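Local atomic coordinates of imelysin-like protein (Psychrobacter arcticus, PDB entry 3PF0), a protein that is of unknown function but belongs to the imelysin-like (peptidase M75) family and is a putative metalloendopeptidase. Residues V238-M241 against K242-I246; L337-I340 against T341-K345. One frame throughout, in Å; residues are numbered along the deposited sequence. Where two conformers were deposited one is given.

Contact 1. Residues V238-M241 against K242-I246; sequences VETM and KSNAI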
loop_
_atom_site.group_PDB
_atom_site.type_symbol
_atom_site.label_atom_id
_atom_site.label_comp_id
_atom_site.label_asym_id
_atom_site.label_seq_id
_atom_site.Cartn_x
_atom_site.Cartn_y
_atom_site.Cartn_z
ATOM N N VAL A 238 -0.211 6.955 6.709
ATOM C CA VAL A 238 -0.560 6.659 8.100
ATOM C C VAL A 238 -1.944 7.276 8.455
ATOM O O VAL A 238 -2.668 6.679 9.258
ATOM C CB VAL A 238 0.588 7.054 9.080
ATOM C CG1 VAL A 238 1.060 8.484 8.871
ATOM C CG2 VAL A 238 0.240 6.784 10.548
ATOM N N GLU A 239 -2.319 8.427 7.848
ATOM C CA GLU A 239 -3.615 9.051 8.128
ATOM C C GLU A 239 -4.764 8.186 7.587
ATOM O O GLU A 239 -5.691 7.901 8.341
ATOM C CB GLU A 239 -3.687 10.483 7.579
ATOM C CG GLU A 239 -3.820 11.519 8.686
ATOM C CD GLU A 239 -3.502 12.966 8.353
ATOM O OE1 GLU A 239 -3.392 13.307 7.152
ATOM O OE2 GLU A 239 -3.375 13.767 9.307
ATOM N N THR A 240 -4.684 7.731 6.308
ATOM C CA THR A 240 -5.718 6.880 5.699
ATOM C C THR A 240 -5.726 5.498 6.364
ATOM O O THR A 240 -6.776 4.874 6.445
ATOM C CB THR A 240 -5.558 6.766 4.169
ATOM O OG1 THR A 240 -4.298 6.169 3.853
ATOM C CG2 THR A 240 -5.726 8.104 3.449
HETATM N N MSE A 241 -4.569 5.038 6.859
HETATM C CA MSE A 241 -4.448 3.775 7.569
HETATM C C MSE A 241 -5.187 3.836 8.919
HETATM O O MSE A 241 -6.014 2.966 9.179
HETATM C CB MSE A 241 -2.971 3.418 7.755
HETATM C CG MSE A 241 -2.709 2.319 8.755
HETATM SE SE MSE A 241 -0.964 1.531 8.436
HETATM C CE MSE A 241 0.215 3.038 8.856
ATOM N N LYS A 242 -4.904 4.837 9.773
ATOM C CA LYS A 242 -5.574 4.907 11.076
ATOM C C LYS A 242 -7.098 5.183 10.946
ATOM O O LYS A 242 -7.870 4.662 11.749
ATOM C CB LYS A 242 -4.902 5.927 12.023
ATOM C CG LYS A 242 -5.037 7.404 11.659
ATOM C CD LYS A 242 -4.330 8.273 12.697
ATOM C CE LYS A 242 -4.722 9.727 12.640
ATOM N NZ LYS A 242 -6.103 9.943 13.140
ATOM N N SER A 243 -7.519 5.967 9.933
ATOM C CA SER A 243 -8.926 6.318 9.718
ATOM C C SER A 243 -9.707 5.232 8.980
ATOM O O SER A 243 -10.630 4.666 9.561
ATOM C CB SER A 243 -9.043 7.629 8.948
ATOM O OG SER A 243 -8.499 8.702 9.695
ATOM N N ASN A 244 -9.345 4.948 7.706
ATOM C CA ASN A 244 -10.070 4.013 6.843
ATOM C C ASN A 244 -9.826 2.564 7.180
ATOM O O ASN A 244 -10.744 1.769 7.008
ATOM C CB ASN A 244 -9.756 4.251 5.353
ATOM C CG ASN A 244 -10.118 5.630 4.859
ATOM O OD1 ASN A 244 -10.993 6.321 5.411
ATOM N ND2 ASN A 244 -9.464 6.058 3.791
ATOM N N ALA A 245 -8.613 2.201 7.621
ATOM C CA ALA A 245 -8.314 0.805 7.918
ATOM C C ALA A 245 -8.496 0.424 9.393
ATOM O O ALA A 245 -8.772 -0.745 9.659
ATOM C CB ALA A 245 -6.896 0.467 7.471
ATOM N N ILE A 246 -8.354 1.370 10.346
ATOM C CA ILE A 246 -8.423 1.021 11.774
ATOM C C ILE A 246 -9.672 1.591 12.476
ATOM O O ILE A 246 -10.503 0.806 12.913
ATOM C CB ILE A 246 -7.100 1.411 12.521
ATOM C CG1 ILE A 246 -5.849 0.714 11.903
ATOM C CG2 ILE A 246 -7.176 1.173 14.049
ATOM C CD1 ILE A 246 -5.792 -0.860 11.958
#
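Lys242 lays the start of its side chain over the preceding turn: its CG lies 3.4 Å from Glu239 O and nearly as close to Val238 O, so the methylenes run back across two carbonyl oxygens. CG reaches them because it sits between the backbone N and the carbonyl carbon (chi1 69°), an uncommon setting on a helix. The straight chain then bends at chi4, and in the conformer given for Glu239 its CG and Lys242 CE come within 4.4 Å. In that conformer the charged ends of the two do not meet, and Glu239 OE2 forms a salt bridge to Lys345.

The backbone bonds change along 238-246. Lys242 N donates to Val238 O over 2.9 Å at a nearly straight 168°, and Ser243 N donates to Glu239 O. Ser243 OG adds a weak bond to the same Glu239 O at 3.2 Å. Asn244 N still reaches Thr240 O at 2.9 Å, but the angle has closed to 138°, while Ala245 N shares itself weakly between Thr240 O, at 3.4 Å, and Met241 O, at 3.1 Å. The buried selenomethionine Met241 and Ala245 both pack on Ile272 of helix 268-283. The weak i-to-i+5 bond of Ala245 N beside the i-to-i+4 bonds, with a wider turn at 242-246, is characteristic of a pi-type turn within an alpha-helix, here a few residues before helix 225-250 ends.

Contact 2. Residues L337-I340 against T341-K345; sequences LTNI and TRLIK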
loop_
_atom_site.group_PDB
_atom_site.type_symbol
_atom_site.label_atom_id
_atom_site.label_comp_id
_atom_site.label_asym_id
_atom_site.label_seq_id
_atom_site.Cartn_x
_atom_site.Cartn_y
_atom_site.Cartn_z
ATOM N N LEU A 337 -0.871 5.085 16.226
ATOM C CA LEU A 337 -0.889 5.611 14.849
ATOM C C LEU A 337 -1.163 7.120 14.836
ATOM O O LEU A 337 -0.592 7.840 14.009
ATOM C CB LEU A 337 -1.922 4.877 13.967
ATOM C CG LEU A 337 -1.602 3.426 13.594
ATOM C CD1 LEU A 337 -2.794 2.755 12.943
ATOM C CD2 LEU A 337 -0.350 3.320 12.701
ATOM N N THR A 338 -2.013 7.584 15.769
ATOM C CA THR A 338 -2.376 8.991 15.954
ATOM C C THR A 338 -1.132 9.762 16.456
ATOM O O THR A 338 -0.905 10.904 16.032
ATOM C CB THR A 338 -3.594 9.096 16.892
ATOM O OG1 THR A 338 -4.686 8.413 16.274
ATOM C CG2 THR A 338 -4.010 10.539 17.181
ATOM N N ASN A 339 -0.318 9.123 17.324
ATOM C CA ASN A 339 0.915 9.726 17.826
ATOM C C ASN A 339 1.962 9.872 16.688
ATOM O O ASN A 339 2.707 10.848 16.684
ATOM C CB ASN A 339 1.486 8.928 18.999
ATOM C CG ASN A 339 2.729 9.545 19.589
ATOM O OD1 ASN A 339 2.746 10.721 19.970
ATOM N ND2 ASN A 339 3.814 8.780 19.634
ATOM N N ILE A 340 1.987 8.936 15.716
ATOM C CA ILE A 340 2.902 9.003 14.566
ATOM C C ILE A 340 2.481 10.180 13.649
ATOM O O ILE A 340 3.344 10.951 13.237
ATOM C CB ILE A 340 3.014 7.647 13.799
ATOM C CG1 ILE A 340 3.753 6.594 14.658
ATOM C CG2 ILE A 340 3.708 7.825 12.433
ATOM C CD1 ILE A 340 3.709 5.166 14.145
ATOM N N THR A 341 1.171 10.339 13.372
ATOM C CA THR A 341 0.658 11.446 12.540
ATOM C C THR A 341 0.959 12.778 13.227
ATOM O O THR A 341 1.344 13.736 12.554
ATOM C CB THR A 341 -0.846 11.310 12.229
ATOM O OG1 THR A 341 -1.558 11.110 13.437
ATOM C CG2 THR A 341 -1.152 10.176 11.301
ATOM N N ARG A 342 0.834 12.813 14.573
ATOM C CA ARG A 342 1.125 13.981 15.402
ATOM C C ARG A 342 2.582 14.397 15.225
ATOM O O ARG A 342 2.854 15.565 14.939
ATOM C CB ARG A 342 0.825 13.681 16.880
ATOM C CG ARG A 342 0.933 14.899 17.800
ATOM C CD ARG A 342 0.863 14.535 19.280
ATOM N NE ARG A 342 1.994 13.707 19.711
ATOM C CZ ARG A 342 3.191 14.176 20.052
ATOM N NH1 ARG A 342 3.439 15.481 20.011
ATOM N NH2 ARG A 342 4.155 13.344 20.426
ATOM N N LEU A 343 3.510 13.429 15.350
ATOM C CA LEU A 343 4.940 13.657 15.209
ATOM C C LEU A 343 5.304 14.118 13.792
ATOM O O LEU A 343 6.180 14.966 13.656
ATOM C CB LEU A 343 5.741 12.396 15.579
ATOM C CG LEU A 343 5.807 12.019 17.069
ATOM C CD1 LEU A 343 6.394 10.646 17.243
ATOM C CD2 LEU A 343 6.615 13.027 17.881
ATOM N N ILE A 344 4.627 13.595 12.750
ATOM C CA ILE A 344 4.922 13.991 11.368
ATOM C C ILE A 344 4.475 15.453 11.119
ATOM O O ILE A 344 5.264 16.253 10.609
ATOM C CB ILE A 344 4.321 13.001 10.322
ATOM C CG1 ILE A 344 4.959 11.598 10.465
ATOM C CG2 ILE A 344 4.499 13.536 8.882
ATOM C CD1 ILE A 344 4.269 10.454 9.662
ATOM N N LYS A 345 3.241 15.792 11.509
ATOM C CA LYS A 345 2.643 17.112 11.308
ATOM C C LYS A 345 3.278 18.225 12.156
ATOM O O LYS A 345 3.440 19.340 11.653
ATOM C CB LYS A 345 1.135 17.059 11.619
ATOM C CG LYS A 345 0.286 16.418 10.535
ATOM C CD LYS A 345 -0.949 15.730 11.110
ATOM C CE LYS A 345 -2.174 16.602 11.148
ATOM N NZ LYS A 345 -3.336 15.860 11.695
#
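Asn339 and Arg342 form the polar side-chain pair, three residues apart on helix 327-351. Asn339 OD1 accepts two bonds from the guanidinium, one from Arg342 NH2 at 3.0 Å and one from Arg342 NE at 3.1 Å. The oxygen lies at the guanidinium edge, within its plane, and the amide and guanidinium planes are only 23° apart. CG of Asn339 points opposite its own N (chi1 -178°) and Arg342 bends at chi3, which brings the two groups side-on. With an alanine here, the NE and NH2 edge would probably lose its shared acceptor and the exposed guanidinium would be freer to swing.

A second polar feature belongs to buried Thr341, whose OG1 donates to Thr338 O over 2.7 Å. That carbonyl also accepts from Arg342 N at 3.0 Å, both donors arriving from the same face of its plane. The remaining backbone bonds are regular alpha-helical ones, such as Ile344 N to Ile340 O at 3.0 Å.

Apolar contact is made by Ile340 CG2 against Ile344 CD1, 3.9 Å apart; Ile340 packs on Leu308 and Leu279, and Ile344 on Met283, from two further helices. The chemistry thus implies an amphipathic helix: its isoleucines face the core, the Thr341 hydroxyl is satisfied by the backbone, and the arginine is restrained at the surface by a neutral amide.

Contact 1 lies on helix 225-250 and contact 2 on helix 327-351, their centres about 12 Å apart, and the two helices pack directly together. A salt bridge of 3.2 Å between Glu239 OE2 and Lys345 NZ joins them, backed by Val238 CG1 against Thr341 CG2 at 3.7 Å and by Lys242 resting on Thr338 and Thr341. Both also pack on helix 268-283. Contact 2 is the more buried by residue count, five of eight against four of nine, though it lies farther from the chain centre. Their chemistry differs too: 337-345 keeps regular helical bonding with well-formed side-chain bonds from Thr341 and Arg342, whereas in 238-246 backbone bonding weakens at Ala245, its N split between two carbonyls.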